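Local atomic coordinates of bifunctional endomannanase/endoglucanase (Caldanaerobius polysaccharolyticus, PDB entry 3W0K), a protein that probably hydrolyses internal beta-linked bonds of mannan and cellulose-type glucan chains, as a bifunctional endomannanase and endoglucanase of glycoside hydrolase family 5. Residues 108-119 against 154-165. Sequence-based numbering, arbitrary orientation.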
ATOM      1  N   GLN A 108      -3.844  21.034   2.714  1.00  7.61           N
ATOM      2  CA  GLN A 108      -4.572  20.274   3.718  1.00  8.19           C
ATOM      3  C   GLN A 108      -6.066  20.407   3.475  1.00  8.56           C
ATOM      4  O   GLN A 108      -6.797  19.426   3.581  1.00  8.88           O
ATOM      5  CB  GLN A 108      -4.185  20.739   5.120  1.00  7.79           C
ATOM      6  CG  GLN A 108      -2.750  20.361   5.459  1.00  8.89           C
ATOM      7  CD  GLN A 108      -2.212  21.052   6.691  1.00  9.51           C
ATOM      8  OE1 GLN A 108      -2.899  21.859   7.325  1.00 11.87           O
ATOM      9  NE2 GLN A 108      -0.959  20.761   7.022  1.00 10.55           N
ATOM     10  N   ASP A 109      -6.509  21.610   3.110  1.00  9.55           N
ATOM     11  CA  ASP A 109      -7.925  21.830   2.822  1.00 10.50           C
ATOM     12  C   ASP A 109      -8.339  21.023   1.593  1.00 10.52           C
ATOM     13  O   ASP A 109      -9.426  20.445   1.561  1.00 10.69           O
ATOM     14  CB  ASP A 109      -8.216  23.318   2.590  1.00  9.38           C
ATOM     15  CG  ASP A 109      -8.177  24.139   3.871  1.00 12.40           C
ATOM     16  OD1 ASP A 109      -8.137  23.557   4.976  1.00 12.93           O
ATOM     17  OD2 ASP A 109      -8.197  25.385   3.767  1.00 12.11           O
ATOM     18  N   GLY A 110      -7.465  20.987   0.586  1.00  9.26           N
ATOM     19  CA  GLY A 110      -7.745  20.238  -0.629  1.00  9.96           C
ATOM     20  C   GLY A 110      -7.803  18.745  -0.356  1.00 10.03           C
ATOM     21  O   GLY A 110      -8.655  18.041  -0.892  1.00 10.78           O
ATOM     22  N   PHE A 111      -6.892  18.280   0.497  1.00  9.59           N
ATOM     23  CA  PHE A 111      -6.790  16.876   0.892  1.00  9.51           C
ATOM     24  C   PHE A 111      -8.054  16.439   1.628  1.00  8.85           C
ATOM     25  O   PHE A 111      -8.650  15.412   1.298  1.00  9.60           O
ATOM     26  CB  PHE A 111      -5.565  16.709   1.798  1.00  8.69           C
ATOM     27  CG  PHE A 111      -5.364  15.314   2.326  1.00  7.57           C
ATOM     28  CD1 PHE A 111      -4.924  14.296   1.488  1.00  9.06           C
ATOM     29  CD2 PHE A 111      -5.553  15.034   3.677  1.00  7.75           C
ATOM     30  CE1 PHE A 111      -4.670  13.023   1.990  1.00  8.29           C
ATOM     31  CE2 PHE A 111      -5.301  13.759   4.189  1.00  9.08           C
ATOM     32  CZ  PHE A 111      -4.857  12.753   3.344  1.00  8.80           C
ATOM     33  N   VAL A 112      -8.449  17.216   2.634  1.00  8.95           N
ATOM     34  CA  VAL A 112      -9.648  16.915   3.409  1.00  9.71           C
ATOM     35  C   VAL A 112     -10.882  16.929   2.502  1.00 10.64           C
ATOM     36  O   VAL A 112     -11.743  16.054   2.607  1.00 11.94           O
ATOM     37  CB  VAL A 112      -9.811  17.907   4.593  1.00  8.07           C
ATOM     38  CG1 VAL A 112     -11.159  17.705   5.293  1.00 10.30           C
ATOM     39  CG2 VAL A 112      -8.675  17.708   5.585  1.00  9.78           C
ATOM     40  N   TYR A 113     -10.937  17.894   1.585  1.00 11.13           N
ATOM     41  CA  TYR A 113     -12.055  18.009   0.651  1.00 12.04           C
ATOM     42  C   TYR A 113     -12.171  16.764  -0.231  1.00 12.64           C
ATOM     43  O   TYR A 113     -13.278  16.277  -0.467  1.00 11.95           O
ATOM     44  CB  TYR A 113     -11.899  19.268  -0.210  1.00 12.10           C
ATOM     45  CG  TYR A 113     -12.866  19.365  -1.370  1.00 13.02           C
ATOM     46  CD1 TYR A 113     -14.219  19.632  -1.160  1.00 15.64           C
ATOM     47  CD2 TYR A 113     -12.425  19.188  -2.682  1.00 14.55           C
ATOM     48  CE1 TYR A 113     -15.108  19.720  -2.231  1.00 16.06           C
ATOM     49  CE2 TYR A 113     -13.304  19.274  -3.754  1.00 16.38           C
ATOM     50  CZ  TYR A 113     -14.640  19.538  -3.524  1.00 17.15           C
ATOM     51  OH  TYR A 113     -15.508  19.606  -4.589  1.00 19.71           O
ATOM     52  N   GLN A 114     -11.032  16.247  -0.697  1.00 12.64           N
ATOM     53  CA  GLN A 114     -11.004  15.046  -1.539  1.00 14.81           C
ATOM     54  C   GLN A 114     -11.648  13.890  -0.788  1.00 13.51           C
ATOM     55  O   GLN A 114     -12.497  13.178  -1.327  1.00 12.49           O
ATOM     56  CB  GLN A 114      -9.565  14.626  -1.862  1.00 18.90           C
ATOM     57  CG  GLN A 114      -8.680  15.687  -2.469  1.00 25.45           C
ATOM     58  CD  GLN A 114      -9.031  16.002  -3.898  1.00 26.77           C
ATOM     59  OE1 GLN A 114      -9.547  17.074  -4.199  1.00 30.48           O
ATOM     60  NE2 GLN A 114      -8.730  15.074  -4.795  1.00 26.44           N
ATOM     61  N   TRP A 115     -11.213  13.695   0.453  1.00 12.02           N
ATOM     62  CA  TRP A 115     -11.736  12.617   1.275  1.00 10.45           C
ATOM     63  C   TRP A 115     -13.204  12.790   1.629  1.00 10.06           C
ATOM     64  O   TRP A 115     -13.933  11.807   1.736  1.00 11.39           O
ATOM     65  CB  TRP A 115     -10.857  12.398   2.509  1.00 11.18           C
ATOM     66  CG  TRP A 115      -9.656  11.564   2.170  1.00  8.52           C
ATOM     67  CD1 TRP A 115      -8.341  11.901   2.330  1.00  8.15           C
ATOM     68  CD2 TRP A 115      -9.666  10.261   1.566  1.00  8.83           C
ATOM     69  NE1 TRP A 115      -7.532  10.891   1.858  1.00  8.11           N
ATOM     70  CE2 TRP A 115      -8.320   9.874   1.384  1.00  8.94           C
ATOM     71  CE3 TRP A 115     -10.683   9.386   1.154  1.00  9.65           C
ATOM     72  CZ2 TRP A 115      -7.961   8.646   0.809  1.00  8.70           C
ATOM     73  CZ3 TRP A 115     -10.328   8.168   0.580  1.00  9.05           C
ATOM     74  CH2 TRP A 115      -8.976   7.810   0.414  1.00  8.59           C
ATOM     75  N   GLU A 116     -13.647  14.035   1.770  1.00 10.02           N
ATOM     76  CA  GLU A 116     -15.054  14.288   2.060  1.00  9.88           C
ATOM     77  C   GLU A 116     -15.877  13.916   0.829  1.00 10.41           C
ATOM     78  O   GLU A 116     -16.986  13.396   0.952  1.00 10.93           O
ATOM     79  CB  GLU A 116     -15.280  15.750   2.435  1.00 10.54           C
ATOM     80  CG  GLU A 116     -14.745  16.114   3.810  1.00 12.85           C
ATOM     81  CD  GLU A 116     -14.957  17.577   4.156  1.00 15.53           C
ATOM     82  OE1 GLU A 116     -14.760  18.438   3.272  1.00 17.80           O
ATOM     83  OE2 GLU A 116     -15.315  17.864   5.314  1.00 18.36           O
ATOM     84  N   LEU A 117     -15.321  14.172  -0.356  1.00 10.82           N
ATOM     85  CA  LEU A 117     -15.988  13.833  -1.614  1.00 10.96           C
ATOM     86  C   LEU A 117     -16.247  12.333  -1.676  1.00 11.18           C
ATOM     87  O   LEU A 117     -17.365  11.902  -1.954  1.00 10.40           O
ATOM     88  CB  LEU A 117     -15.133  14.236  -2.815  1.00 13.85           C
ATOM     89  CG  LEU A 117     -15.029  15.711  -3.189  1.00 16.65           C
ATOM     90  CD1 LEU A 117     -14.034  15.856  -4.327  1.00 17.81           C
ATOM     91  CD2 LEU A 117     -16.397  16.248  -3.592  1.00 20.35           C
ATOM     92  N   PHE A 118     -15.215  11.542  -1.396  1.00 10.74           N
ATOM     93  CA  PHE A 118     -15.349  10.091  -1.419  1.00  9.80           C
ATOM     94  C   PHE A 118     -16.252   9.587  -0.299  1.00  9.65           C
ATOM     95  O   PHE A 118     -17.032   8.657  -0.498  1.00 10.45           O
ATOM     96  CB  PHE A 118     -13.972   9.418  -1.368  1.00  9.99           C
ATOM     97  CG  PHE A 118     -13.148   9.645  -2.604  1.00 11.41           C
ATOM     98  CD1 PHE A 118     -13.711   9.496  -3.870  1.00 11.68           C
ATOM     99  CD2 PHE A 118     -11.813  10.025  -2.506  1.00 11.37           C
ATOM    100  CE1 PHE A 118     -12.955   9.722  -5.018  1.00 12.05           C
ATOM    101  CE2 PHE A 118     -11.050  10.253  -3.647  1.00 12.62           C
ATOM    102  CZ  PHE A 118     -11.620  10.103  -4.906  1.00 12.72           C
ATOM    103  N   ALA A 119     -16.164  10.213   0.873  1.00  9.84           N
ATOM    104  CA  ALA A 119     -17.010   9.818   1.996  1.00  9.07           C
ATOM    105  C   ALA A 119     -18.478  10.008   1.621  1.00 10.14           C
ATOM    106  O   ALA A 119     -19.312   9.136   1.878  1.00 11.03           O
ATOM    107  CB  ALA A 119     -16.667  10.634   3.237  1.00  9.51           C
ATOM    108  N   LEU A 154      -3.173  16.379  11.252  1.00  8.89           N
ATOM    109  CA  LEU A 154      -3.791  16.288   9.933  1.00  8.64           C
ATOM    110  C   LEU A 154      -4.625  15.016   9.803  1.00  9.72           C
ATOM    111  O   LEU A 154      -5.725  15.045   9.259  1.00  9.67           O
ATOM    112  CB  LEU A 154      -2.740  16.341   8.819  1.00  9.77           C
ATOM    113  CG  LEU A 154      -3.303  16.276   7.391  1.00  8.51           C
ATOM    114  CD1 LEU A 154      -4.283  17.420   7.137  1.00 10.22           C
ATOM    115  CD2 LEU A 154      -2.154  16.312   6.390  1.00  9.59           C
ATOM    116  N   ILE A 155      -4.088  13.898  10.286  1.00  9.07           N
ATOM    117  CA  ILE A 155      -4.808  12.629  10.231  1.00  8.89           C
ATOM    118  C   ILE A 155      -6.107  12.729  11.033  1.00 10.21           C
ATOM    119  O   ILE A 155      -7.167  12.333  10.556  1.00  9.34           O
ATOM    120  CB  ILE A 155      -3.938  11.468  10.767  1.00  9.27           C
ATOM    121  CG1 ILE A 155      -2.732  11.245   9.845  1.00  9.98           C
ATOM    122  CG2 ILE A 155      -4.760  10.189  10.901  1.00  9.84           C
ATOM    123  CD1 ILE A 155      -3.093  10.826   8.422  1.00 11.44           C
ATOM    124  N   ILE A 156      -6.025  13.305  12.230  1.00 10.35           N
ATOM    125  CA  ILE A 156      -7.199  13.465  13.085  1.00 10.79           C
ATOM    126  C   ILE A 156      -8.246  14.361  12.420  1.00 10.99           C
ATOM    127  O   ILE A 156      -9.439  14.045  12.434  1.00 11.25           O
ATOM    128  CB  ILE A 156      -6.796  14.003  14.479  1.00  9.88           C
ATOM    129  CG1 ILE A 156      -6.018  12.921  15.239  1.00 13.20           C
ATOM    130  CG2 ILE A 156      -8.031  14.413  15.277  1.00 12.17           C
ATOM    131  CD1 ILE A 156      -5.333  13.421  16.495  1.00 14.18           C
ATOM    132  N   ARG A 157      -7.798  15.443  11.787  1.00  9.76           N
ATOM    133  CA  ARG A 157      -8.715  16.346  11.102  1.00  9.29           C
ATOM    134  C   ARG A 157      -9.435  15.611   9.968  1.00  9.71           C
ATOM    135  O   ARG A 157     -10.647  15.733   9.809  1.00  9.90           O
ATOM    136  CB  ARG A 157      -7.968  17.554  10.523  1.00 10.29           C
ATOM    137  CG  ARG A 157      -8.888  18.486   9.753  1.00 12.42           C
ATOM    138  CD  ARG A 157      -8.161  19.577   8.992  1.00 11.16           C
ATOM    139  NE  ARG A 157      -9.112  20.303   8.155  1.00 11.99           N
ATOM    140  CZ  ARG A 157      -8.786  21.121   7.160  1.00 12.27           C
ATOM    141  NH1 ARG A 157      -7.511  21.344   6.855  1.00 12.45           N
ATOM    142  NH2 ARG A 157      -9.747  21.684   6.436  1.00 12.78           N
ATOM    143  N   THR A 158      -8.677  14.841   9.194  1.00  9.55           N
ATOM    144  CA  THR A 158      -9.225  14.099   8.064  1.00  9.19           C
ATOM    145  C   THR A 158     -10.191  13.002   8.507  1.00  9.97           C
ATOM    146  O   THR A 158     -11.269  12.851   7.930  1.00 10.84           O
ATOM    147  CB  THR A 158      -8.091  13.507   7.203  1.00  9.42           C
ATOM    148  OG1 THR A 158      -7.178  14.554   6.848  1.00 10.24           O
ATOM    149  CG2 THR A 158      -8.650  12.899   5.923  1.00 10.90           C
ATOM    150  N   VAL A 159      -9.804  12.259   9.541  1.00  9.41           N
ATOM    151  CA  VAL A 159     -10.627  11.181  10.086  1.00  9.98           C
ATOM    152  C   VAL A 159     -11.955  11.731  10.608  1.00 10.12           C
ATOM    153  O   VAL A 159     -13.016  11.158  10.353  1.00 11.32           O
ATOM    154  CB  VAL A 159      -9.877  10.427  11.207  1.00 10.33           C
ATOM    155  CG1 VAL A 159     -10.832   9.549  12.007  1.00 10.26           C
ATOM    156  CG2 VAL A 159      -8.775   9.566  10.598  1.00 10.69           C
ATOM    157  N   GLU A 160     -11.895  12.863  11.307  1.00 10.12           N
ATOM    158  CA  GLU A 160     -13.103  13.482  11.840  1.00 10.39           C
ATOM    159  C   GLU A 160     -14.012  13.991  10.722  1.00 11.60           C
ATOM    160  O   GLU A 160     -15.237  13.884  10.812  1.00 12.48           O
ATOM    161  CB  GLU A 160     -12.743  14.610  12.808  1.00 12.34           C
ATOM    162  CG  GLU A 160     -12.179  14.104  14.136  1.00 16.80           C
ATOM    163  CD  GLU A 160     -11.841  15.215  15.121  1.00 20.63           C
ATOM    164  OE1 GLU A 160     -11.912  16.407  14.749  1.00 24.65           O
ATOM    165  OE2 GLU A 160     -11.495  14.888  16.277  1.00 23.93           O
ATOM    166  N   ALA A 161     -13.410  14.511   9.656  1.00 10.96           N
ATOM    167  CA  ALA A 161     -14.178  15.018   8.521  1.00 10.11           C
ATOM    168  C   ALA A 161     -14.908  13.877   7.813  1.00 11.33           C
ATOM    169  O   ALA A 161     -16.071  14.013   7.433  1.00 12.31           O
ATOM    170  CB  ALA A 161     -13.264  15.752   7.548  1.00  9.91           C
ATOM    171  N   ILE A 162     -14.221  12.751   7.635  1.00 10.08           N
ATOM    172  CA  ILE A 162     -14.823  11.584   6.991  1.00 10.00           C
ATOM    173  C   ILE A 162     -15.956  11.032   7.863  1.00 11.76           C
ATOM    174  O   ILE A 162     -17.060  10.778   7.374  1.00 11.41           O
ATOM    175  CB  ILE A 162     -13.767  10.470   6.757  1.00 10.06           C
ATOM    176  CG1 ILE A 162     -12.770  10.915   5.688  1.00 10.21           C
ATOM    177  CG2 ILE A 162     -14.441   9.152   6.357  1.00 11.98           C
ATOM    178  CD1 ILE A 162     -11.534  10.029   5.603  1.00  9.64           C
ATOM    179  N   ARG A 163     -15.683  10.885   9.157  1.00 11.48           N
ATOM    180  CA  ARG A 163     -16.664  10.351  10.100  1.00 12.73           C
ATOM    181  C   ARG A 163     -17.902  11.213  10.305  1.00 13.13           C
ATOM    182  O   ARG A 163     -18.962  10.698  10.668  1.00 13.65           O
ATOM    183  CB  ARG A 163     -16.004  10.024  11.437  1.00 14.27           C
ATOM    184  CG  ARG A 163     -15.105   8.807  11.348  1.00 13.47           C
ATOM    185  CD  ARG A 163     -14.424   8.481  12.660  1.00 13.78           C
ATOM    186  NE  ARG A 163     -13.662   7.237  12.554  1.00 13.61           N
ATOM    187  CZ  ARG A 163     -12.686   6.874  13.382  1.00 14.22           C
ATOM    188  NH1 ARG A 163     -12.334   7.658  14.394  1.00 15.06           N
ATOM    189  NH2 ARG A 163     -12.059   5.722  13.194  1.00 15.69           N
ATOM    190  N   LYS A 164     -17.771  12.521  10.095  1.00 13.22           N
ATOM    191  CA  LYS A 164     -18.915  13.417  10.236  1.00 15.05           C
ATOM    192  C   LYS A 164     -19.928  13.093   9.136  1.00 14.96           C
ATOM    193  O   LYS A 164     -21.141  13.170   9.346  1.00 15.57           O
ATOM    194  CB  LYS A 164     -18.471  14.879  10.137  1.00 16.63           C
ATOM    195  CG  LYS A 164     -19.603  15.878  10.307  1.00 22.16           C
ATOM    196  CD  LYS A 164     -19.086  17.305  10.347  1.00 26.07           C
ATOM    197  CE  LYS A 164     -20.236  18.298  10.456  1.00 28.28           C
ATOM    198  NZ  LYS A 164     -21.142  18.228   9.273  1.00 30.58           N
ATOM    199  N   ILE A 165     -19.413  12.705   7.971  1.00 13.58           N
ATOM    200  CA  ILE A 165     -20.242  12.353   6.821  1.00 13.18           C
ATOM    201  C   ILE A 165     -20.681  10.890   6.894  1.00 13.86           C
ATOM    202  O   ILE A 165     -21.867  10.580   6.741  1.00 13.73           O
ATOM    203  CB  ILE A 165     -19.481  12.609   5.498  1.00 13.55           C
ATOM    204  CG1 ILE A 165     -19.222  14.108   5.335  1.00 13.43           C
ATOM    205  CG2 ILE A 165     -20.263  12.047   4.308  1.00 12.66           C
ATOM    206  CD1 ILE A 165     -18.197  14.445   4.272  1.00 13.62           C
TER
HETATM  207  O   HOH W   1      -5.232  21.333   8.558  1.00 12.94           O
HETATM  208  O   HOH W   2     -16.996  16.518   7.050  1.00 15.43           O
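Arg157, on helix 148-165, reaches over to helix 105-121, where it meets Val112 and ends in a salt bridge with Asp109. With CG anti to the backbone N (chi1 178°) and the chain extended as far as NE, these torsions carry the guanidinium across to the Asp109 carboxylate. From CB and CG the chain runs on to CD, which touches Val112 CG2; NE rests 3.7 Å from the same methyl, which sits over one guanidinium face. At the tip NH1 and NH2 both grip one oxygen, Asp109 OD1, at 3.0 and 2.9 Å, within the guanidinium plane but with the carboxylate turned almost perpendicular (89°). NH1 also donates to a water that in turn donates to Gln108 OE1, while Gln108 NE2 is bonded to Leu101 O. Lys105 holds the other carboxylate oxygen, OD2. Were Asp109 an alanine, Arg157 and Lys105 would probably both lose their shared carboxylate, and the arginine tip would be freer to turn off Val112.

Deeper in, Thr158 OG1 donates to Leu154 O and meets the edge of the Phe111 ring, 3.4 Å from CE2, while Thr158 CG2 reaches Trp115 CD1. Val112 CG1 packs on Ala161 CB at 3.7 Å, and a second water links Glu116 OE2 to Ala161 O. Farther along, Ile162 and Ile165 pack their CG2 methyls against Ala119 CB, and Ile165 CD1 meets Glu116 CB at 3.7 Å.

The axes of segments 108-119 and 154-165 approach to 8.9 Å and cross at -26°. Phe111 and Trp115 reach strand 78-83 and Ile162 reaches strand 170-174, a pairing of consecutive, near-parallel outer helices characteristic of the (beta/alpha)8 TIM barrel.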